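Local coordinates for protein 361aa long hypothetical D-aminopeptidase (Pyrococcus horikoshii, PDB 2DRH) that is of unproven function but probably acts as an aminopeptidase of the peptidase S58 (DmpA) family, at residues Asp247-Gly252 and Ser285-Ile290. Sequence-based numbering, arbitrary orientation.
Sequences DAPLTG and STANRI
This is a buried loop-to-loop contact at the ends of two neighbouring parallel strands of a mixed sheet in a DmpA-type fold. Residues 247-252 run from strand 240-246 to helix 252-268. Residues 285-290 leave strand 278-285, turn a corner at Thr286 and Ala287, and enter strand 288-291. An ST turn opens the corner: Ser285 OG accepts from Ala287 N at 3.1 Å, with an N-H...O angle of 158°. Ser285 OG in turn donates to Ala248 O at 2.6 Å. This is the one direct hydrogen bond between the two segments. The donor approaches from above the carbonyl plane, 44° out of it. Chi1 of 172° sets OG anti to its own backbone N and beside its carbonyl carbon. One hydroxyl thus holds its own turn and ties it to the adjoining loop. An alanine here would probably loosen both, since the bond to Ala248 O and the acceptor for Ala287 N would go together.

Apolar packing lies next to this bond. The methyl of Ala287 points at the loop and rests on Pro249, with CB 3.5 Å from Pro249 CA. One residue earlier, Thr286 OG1 lies 3.5 Å from Asp247 CA. Thr286 OG1 is also hydrogen-bonded to Lys25 NZ, while the carboxylate of Asp247 is turned from the corner and its OD1 accepts from Thr200 N. Tyr199 and Leu303 pack against Pro249, as does Val297 of the second subunit. Thr251 ends the loop as the N-cap residue of helix 252-268.

Asn288 reaches back toward the loop, and its ND2 also donates to Lys301 O. A water bridges the segments there, accepting from Leu250 N at 3.1 Å and from Asn288 ND2 at 3.0 Å.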
loop_
_atom_site.group_PDB
_atom_site.type_symbol
_atom_site.label_atom_id
_atom_site.label_comp_id
_atom_site.label_asym_id
_atom_site.label_seq_id
_atom_site.Cartn_x
_atom_site.Cartn_y
_atom_site.Cartn_z
ATOM N N ASP A 247 -7.178 16.773 -18.251
ATOM C CA ASP A 247 -8.240 16.381 -19.165
ATOM C C ASP A 247 -7.787 15.163 -19.972
ATOM O O ASP A 247 -8.440 14.749 -20.928
ATOM C CB ASP A 247 -8.609 17.554 -20.084
ATOM C CG ASP A 247 -7.450 18.012 -20.965
ATOM O OD1 ASP A 247 -6.279 17.752 -20.622
ATOM O OD2 ASP A 247 -7.720 18.659 -22.002
ATOM N N ALA A 248 -6.659 14.586 -19.572
ATOM C CA ALA A 248 -6.133 13.408 -20.245
ATOM C C ALA A 248 -6.846 12.167 -19.709
ATOM O O ALA A 248 -7.050 12.036 -18.503
ATOM C CB ALA A 248 -4.626 13.295 -20.006
ATOM N N PRO A 249 -7.257 11.251 -20.602
ATOM C CA PRO A 249 -7.945 10.032 -20.164
ATOM C C PRO A 249 -6.976 9.102 -19.434
ATOM O O PRO A 249 -5.967 8.679 -19.997
ATOM C CB PRO A 249 -8.458 9.438 -21.474
ATOM C CG PRO A 249 -7.405 9.850 -22.455
ATOM C CD PRO A 249 -7.166 11.301 -22.072
ATOM N N LEU A 250 -7.290 8.795 -18.179
ATOM C CA LEU A 250 -6.437 7.935 -17.348
ATOM C C LEU A 250 -7.257 7.137 -16.340
ATOM O O LEU A 250 -8.203 7.654 -15.754
ATOM C CB LEU A 250 -5.430 8.786 -16.584
ATOM C CG LEU A 250 -4.476 9.705 -17.348
ATOM C CD1 LEU A 250 -3.909 10.749 -16.381
ATOM C CD2 LEU A 250 -3.366 8.900 -17.993
ATOM N N THR A 251 -6.883 5.879 -16.139
ATOM C CA THR A 251 -7.579 5.019 -15.190
ATOM C C THR A 251 -7.161 5.405 -13.766
ATOM O O THR A 251 -6.266 6.232 -13.580
ATOM C CB THR A 251 -7.221 3.551 -15.424
ATOM O OG1 THR A 251 -5.856 3.320 -15.038
ATOM C CG2 THR A 251 -7.392 3.194 -16.919
ATOM N N GLY A 252 -7.820 4.819 -12.774
ATOM C CA GLY A 252 -7.495 5.107 -11.388
ATOM C C GLY A 252 -6.028 4.839 -11.093
ATOM O O GLY A 252 -5.339 5.683 -10.524
ATOM N N SER A 285 -9.066 13.046 -13.264
ATOM C CA SER A 285 -9.231 13.373 -14.671
ATOM C C SER A 285 -10.687 13.715 -14.950
ATOM O O SER A 285 -11.591 13.173 -14.325
ATOM C CB SER A 285 -8.798 12.192 -15.545
ATOM O OG SER A 285 -9.113 12.418 -16.912
ATOM N N THR A 286 -10.910 14.628 -15.884
ATOM C CA THR A 286 -12.261 15.037 -16.251
ATOM C C THR A 286 -12.675 14.301 -17.518
ATOM O O THR A 286 -13.795 14.450 -17.993
ATOM C CB THR A 286 -12.320 16.542 -16.552
ATOM O OG1 THR A 286 -11.383 16.848 -17.595
ATOM C CG2 THR A 286 -11.970 17.356 -15.316
ATOM N N ALA A 287 -11.761 13.503 -18.058
ATOM C CA ALA A 287 -12.009 12.769 -19.295
ATOM C C ALA A 287 -13.058 11.658 -19.223
ATOM O O ALA A 287 -13.776 11.418 -20.202
ATOM C CB ALA A 287 -10.695 12.211 -19.824
ATOM N N ASN A 288 -13.153 10.975 -18.083
ATOM C CA ASN A 288 -14.124 9.892 -17.931
ATOM C C ASN A 288 -15.084 10.100 -16.772
ATOM O O ASN A 288 -14.696 9.985 -15.604
ATOM C CB ASN A 288 -13.413 8.548 -17.733
ATOM C CG ASN A 288 -12.770 8.026 -19.006
ATOM O OD1 ASN A 288 -13.454 7.544 -19.913
ATOM N ND2 ASN A 288 -11.446 8.121 -19.080
ATOM N N ARG A 289 -16.340 10.397 -17.087
ATOM C CA ARG A 289 -17.336 10.584 -16.042
ATOM C C ARG A 289 -18.000 9.248 -15.748
ATOM O O ARG A 289 -18.388 8.521 -16.664
ATOM C CB ARG A 289 -18.385 11.621 -16.455
ATOM C CG ARG A 289 -17.872 13.056 -16.433
ATOM C CD ARG A 289 -19.014 14.058 -16.571
ATOM N NE ARG A 289 -18.531 15.432 -16.691
ATOM C CZ ARG A 289 -19.318 16.503 -16.738
ATOM N NH1 ARG A 289 -20.635 16.367 -16.673
ATOM N NH2 ARG A 289 -18.787 17.712 -16.858
ATOM N N ILE A 290 -18.113 8.927 -14.464
ATOM C CA ILE A 290 -18.712 7.672 -14.027
ATOM C C ILE A 290 -20.098 7.932 -13.448
ATOM O O ILE A 290 -20.235 8.637 -12.452
ATOM C CB ILE A 290 -17.836 7.003 -12.938
ATOM C CG1 ILE A 290 -16.353 7.130 -13.305
ATOM C CG2 ILE A 290 -18.226 5.550 -12.774
ATOM C CD1 ILE A 290 -15.981 6.524 -14.645
HETATM O O HOH W 1 -10.011 9.452 -16.834
#